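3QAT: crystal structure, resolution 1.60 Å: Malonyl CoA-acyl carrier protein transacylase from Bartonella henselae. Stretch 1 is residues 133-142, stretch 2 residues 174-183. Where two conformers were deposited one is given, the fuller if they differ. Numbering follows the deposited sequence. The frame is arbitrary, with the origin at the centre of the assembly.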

ATOM      1  N   VAL A 133     -14.366 -16.236  -9.236  1.00 27.35           N
ATOM      2  CA  VAL A 133     -13.449 -16.066 -10.343  1.00 27.82           C
ATOM      3  C   VAL A 133     -14.207 -15.543 -11.581  1.00 28.02           C
ATOM      4  O   VAL A 133     -15.341 -15.955 -11.859  1.00 28.73           O
ATOM      5  CB  VAL A 133     -12.688 -17.393 -10.648  1.00 28.59           C
ATOM      6  CG1 VAL A 133     -13.659 -18.524 -10.972  1.00 30.61           C
ATOM      7  CG2 VAL A 133     -11.659 -17.208 -11.761  1.00 29.60           C
ATOM      8  N   GLY A 134     -13.579 -14.597 -12.272  1.00 27.01           N
ATOM      9  CA  GLY A 134     -14.135 -14.032 -13.488  1.00 25.87           C
ATOM     10  C   GLY A 134     -15.137 -12.916 -13.295  1.00 24.38           C
ATOM     11  O   GLY A 134     -15.528 -12.257 -14.266  1.00 25.27           O
ATOM     12  N   GLU A 135     -15.556 -12.680 -12.057  1.00 22.02           N
ATOM     13  CA  GLU A 135     -16.618 -11.720 -11.857  0.70 21.00           C
ATOM     14  C   GLU A 135     -16.141 -10.284 -11.784  1.00 19.41           C
ATOM     15  O   GLU A 135     -16.888  -9.376 -12.134  1.00 19.00           O
ATOM     16  CB  GLU A 135     -17.467 -12.103 -10.672  0.70 21.74           C
ATOM     17  CG  GLU A 135     -18.294 -13.314 -11.034  0.70 22.95           C
ATOM     18  CD  GLU A 135     -19.052 -13.862  -9.880  0.70 26.14           C
ATOM     19  OE1 GLU A 135     -19.001 -13.255  -8.793  0.70 26.61           O
ATOM     20  OE2 GLU A 135     -19.690 -14.913 -10.073  0.70 27.91           O
ATOM     21  N   GLY A 136     -14.891 -10.102 -11.359  1.00 17.61           N
ATOM     22  CA  GLY A 136     -14.336  -8.758 -11.212  1.00 15.29           C
ATOM     23  C   GLY A 136     -13.220  -8.509 -12.186  1.00 14.27           C
ATOM     24  O   GLY A 136     -12.670  -9.435 -12.787  1.00 15.40           O
ATOM     25  N   SER A 137     -12.864  -7.240 -12.339  1.00 12.16           N
ATOM     26  CA  SER A 137     -11.636  -6.862 -13.046  1.00 11.67           C
ATOM     27  C   SER A 137     -11.166  -5.533 -12.494  1.00 10.28           C
ATOM     28  O   SER A 137     -11.897  -4.842 -11.760  1.00 10.75           O
ATOM     29  CB  SER A 137     -11.897  -6.660 -14.556  1.00 12.06           C
ATOM     30  OG  SER A 137     -12.318  -7.860 -15.211  1.00 13.91           O
ATOM     31  N   MET A 138      -9.954  -5.146 -12.894  1.00 10.19           N
ATOM     32  CA  MET A 138      -9.442  -3.775 -12.692  1.00  9.81           C
ATOM     33  C   MET A 138      -8.910  -3.261 -14.016  1.00  9.75           C
ATOM     34  O   MET A 138      -8.813  -4.022 -14.977  1.00 10.06           O
ATOM     35  CB  MET A 138      -8.321  -3.709 -11.619  1.00  9.17           C
ATOM     36  CG  MET A 138      -8.819  -4.121 -10.275  1.00 10.60           C
ATOM     37  SD  MET A 138      -7.542  -3.896  -9.017  1.00 13.73           S
ATOM     38  CE  MET A 138      -7.941  -2.249  -8.469  1.00 10.51           C
ATOM     39  N   ALA A 139      -8.610  -1.961 -14.095  1.00  9.57           N
ATOM     40  CA  ALA A 139      -7.937  -1.420 -15.262  1.00  9.71           C
ATOM     41  C   ALA A 139      -7.068  -0.256 -14.880  1.00  9.70           C
ATOM     42  O   ALA A 139      -7.407   0.507 -13.962  1.00  9.67           O
ATOM     43  CB  ALA A 139      -8.949  -0.983 -16.350  1.00  8.78           C
ATOM     44  N   ALA A 140      -5.934  -0.130 -15.565  1.00  9.30           N
ATOM     45  CA  ALA A 140      -5.011   0.954 -15.299  1.00  9.58           C
ATOM     46  C   ALA A 140      -5.151   1.987 -16.399  1.00  9.42           C
ATOM     47  O   ALA A 140      -4.926   1.681 -17.575  1.00 10.54           O
ATOM     48  CB  ALA A 140      -3.554   0.417 -15.270  1.00  9.86           C
ATOM     49  N   LEU A 141      -5.509   3.208 -16.004  1.00  9.54           N
ATOM     50  CA  LEU A 141      -5.685   4.309 -16.960  1.00  9.99           C
ATOM     51  C   LEU A 141      -4.625   5.380 -16.733  1.00 10.94           C
ATOM     52  O   LEU A 141      -4.213   5.648 -15.594  1.00 10.76           O
ATOM     53  CB  LEU A 141      -7.070   4.956 -16.786  1.00  9.83           C
ATOM     54  CG  LEU A 141      -8.265   4.017 -16.710  1.00 10.81           C
ATOM     55  CD1 LEU A 141      -9.557   4.856 -16.456  1.00 10.74           C
ATOM     56  CD2 LEU A 141      -8.394   3.072 -17.929  1.00 10.72           C
ATOM     57  N   ILE A 142      -4.166   5.991 -17.824  1.00 12.06           N
ATOM     58  CA  ILE A 142      -3.347   7.201 -17.742  1.00 13.87           C
ATOM     59  C   ILE A 142      -3.897   8.286 -18.660  1.00 14.77           C
ATOM     60  O   ILE A 142      -4.243   8.005 -19.817  1.00 14.76           O
ATOM     61  CB  ILE A 142      -1.894   6.942 -18.154  1.00 14.46           C
ATOM     62  CG1 ILE A 142      -1.295   5.832 -17.295  1.00 16.78           C
ATOM     63  CG2 ILE A 142      -1.048   8.230 -17.961  1.00 16.39           C
ATOM     64  CD1 ILE A 142       0.076   5.430 -17.764  1.00 18.42           C
ATOM     65  N   VAL A 174      -6.691   4.031 -11.358  1.00  9.85           N
ATOM     66  CA  VAL A 174      -7.048   2.621 -11.480  1.00  9.91           C
ATOM     67  C   VAL A 174      -8.527   2.464 -11.181  1.00  9.01           C
ATOM     68  O   VAL A 174      -9.014   2.998 -10.182  1.00  9.62           O
ATOM     69  CB  VAL A 174      -6.227   1.760 -10.502  1.00  8.93           C
ATOM     70  CG1 VAL A 174      -6.502   0.294 -10.747  1.00 11.64           C
ATOM     71  CG2 VAL A 174      -4.733   2.059 -10.687  1.00 10.82           C
ATOM     72  N   ILE A 175      -9.247   1.786 -12.068  1.00  9.16           N
ATOM     73  CA  ILE A 175     -10.666   1.498 -11.844  1.00  9.14           C
ATOM     74  C   ILE A 175     -10.869   0.014 -11.511  1.00  9.29           C
ATOM     75  O   ILE A 175      -9.985  -0.819 -11.731  1.00  9.58           O
ATOM     76  CB  ILE A 175     -11.550   1.900 -13.058  1.00  9.26           C
ATOM     77  CG1 ILE A 175     -11.064   1.212 -14.331  1.00  8.58           C
ATOM     78  CG2 ILE A 175     -11.563   3.431 -13.189  1.00 10.37           C
ATOM     79  CD1 ILE A 175     -11.993   1.435 -15.546  1.00 10.24           C
ATOM     80  N   SER A 176     -12.051  -0.302 -10.999  1.00  9.45           N
ATOM     81  CA  SER A 176     -12.328  -1.632 -10.450  0.80  9.77           C
ATOM     82  C   SER A 176     -13.823  -1.874 -10.408  1.00 11.11           C
ATOM     83  O   SER A 176     -14.601  -0.929 -10.265  1.00 11.66           O
ATOM     84  CB  SER A 176     -11.760  -1.703  -9.026  0.80 10.34           C
ATOM     85  OG  SER A 176     -11.956  -2.985  -8.453  0.80 10.77           O
ATOM     86  N   GLY A 177     -14.212  -3.136 -10.474  1.00 11.37           N
ATOM     87  CA  GLY A 177     -15.637  -3.490 -10.349  1.00 13.14           C
ATOM     88  C   GLY A 177     -15.970  -4.728 -11.143  1.00 14.11           C
ATOM     89  O   GLY A 177     -15.148  -5.651 -11.276  1.00 12.78           O
ATOM     90  N   GLU A 178     -17.197  -4.772 -11.662  1.00 14.80           N
ATOM     91  CA  GLU A 178     -17.613  -5.963 -12.379  1.00 16.16           C
ATOM     92  C   GLU A 178     -16.959  -6.060 -13.741  1.00 15.64           C
ATOM     93  O   GLU A 178     -16.792  -5.053 -14.431  1.00 15.74           O
ATOM     94  CB  GLU A 178     -19.126  -6.009 -12.504  1.00 17.48           C
ATOM     95  CG  GLU A 178     -19.807  -6.230 -11.162  1.00 20.86           C
ATOM     96  CD  GLU A 178     -21.307  -6.139 -11.254  1.00 24.25           C
ATOM     97  OE1 GLU A 178     -21.835  -5.055 -11.595  1.00 24.69           O
ATOM     98  OE2 GLU A 178     -21.962  -7.172 -10.969  1.00 29.39           O
ATOM     99  N   ALA A 179     -16.600  -7.280 -14.123  1.00 16.09           N
ATOM    100  CA  ALA A 179     -15.815  -7.508 -15.331  1.00 16.31           C
ATOM    101  C   ALA A 179     -16.310  -6.802 -16.603  1.00 16.97           C
ATOM    102  O   ALA A 179     -15.543  -6.078 -17.249  1.00 16.50           O
ATOM    103  CB  ALA A 179     -15.607  -9.015 -15.558  1.00 16.85           C
ATOM    104  N   LYS A 180     -17.577  -7.003 -16.970  1.00 17.85           N
ATOM    105  CA  LYS A 180     -18.095  -6.415 -18.210  1.00 18.47           C
ATOM    106  C   LYS A 180     -18.076  -4.881 -18.192  1.00 17.46           C
ATOM    107  O   LYS A 180     -17.678  -4.258 -19.176  1.00 18.81           O
ATOM    108  CB  LYS A 180     -19.510  -6.931 -18.522  1.00 19.46           C
ATOM    109  N   ALA A 181     -18.507  -4.284 -17.085  1.00 17.22           N
ATOM    110  CA  ALA A 181     -18.500  -2.828 -16.933  1.00 16.38           C
ATOM    111  C   ALA A 181     -17.074  -2.269 -17.023  1.00 14.99           C
ATOM    112  O   ALA A 181     -16.845  -1.244 -17.668  1.00 15.38           O
ATOM    113  CB  ALA A 181     -19.150  -2.408 -15.624  1.00 16.08           C
ATOM    114  N   VAL A 182     -16.117  -2.946 -16.388  1.00 14.29           N
ATOM    115  CA  VAL A 182     -14.727  -2.464 -16.431  1.00 13.25           C
ATOM    116  C   VAL A 182     -14.138  -2.571 -17.849  1.00 13.09           C
ATOM    117  O   VAL A 182     -13.441  -1.647 -18.331  1.00 13.23           O
ATOM    118  CB  VAL A 182     -13.837  -3.200 -15.375  1.00 11.52           C
ATOM    119  CG1 VAL A 182     -12.342  -2.782 -15.498  1.00 10.73           C
ATOM    120  CG2 VAL A 182     -14.339  -2.915 -13.941  1.00 12.06           C
ATOM    121  N   GLU A 183     -14.446  -3.672 -18.532  1.00 14.06           N
ATOM    122  CA  GLU A 183     -14.032  -3.847 -19.923  1.00 15.64           C
ATOM    123  C   GLU A 183     -14.568  -2.710 -20.811  1.00 15.67           C
ATOM    124  O   GLU A 183     -13.835  -2.157 -21.640  1.00 14.72           O
ATOM    125  CB  GLU A 183     -14.498  -5.213 -20.443  1.00 17.08           C
ATOM    126  CG  GLU A 183     -13.950  -5.540 -21.833  1.00 21.43           C
ATOM    127  CD  GLU A 183     -14.564  -6.798 -22.434  1.00 26.84           C
ATOM    128  OE1 GLU A 183     -15.389  -7.466 -21.761  1.00 27.49           O
ATOM    129  OE2 GLU A 183     -14.245  -7.097 -23.609  1.00 30.60           O
TER
HETATM  130  O   HOH W   1     -13.067  -7.522 -17.736  1.00 19.24           O

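Five backbone hydrogen bonds join the two stretches. Four belong to an antiparallel strand pairing. Ala139 pairs with Ile175 in both directions: Ile175 N to Ala139 O is 2.9 Å, and Ala139 N to Ile175 O is 3.0 Å. Ser137 and Gly177 form a second such pair, with Ser137 N to Gly177 O at 3.0 Å and Gly177 N to Ser137 O at 3.2 Å. Beyond the ladder, at the helix start, Ala179 N donates to Glu135 O at 2.9 Å. Glu178 is the N-cap residue there. CA-H...O contacts fill the gaps between these bonds, such as Met138 CA to Ile175 O at 3.2 Å.

A water links the stretches as well. It lies 2.7 Å from Ser137 OG and donates to Ala179 O at 2.9 Å.

Side chains alternate between the two faces. Ser137, Ala139 and Ile175 share one. Ala139 CB rests 3.7 Å from Ile175 CG1 and 3.9 Å from Val182 CG1, so its small methyl meets both strand and helix. Leu141 CD1 reaches Ile175 CG2 at 4.1 Å. On the other face Met138 CE touches Val174 CG1 at 3.7 Å. Gly177 has phi/psi of 149/-147°, where a CB would jam against the preceding carbonyl oxygen; glycine suits this corner. The contact buries 595 Å², both sides summed.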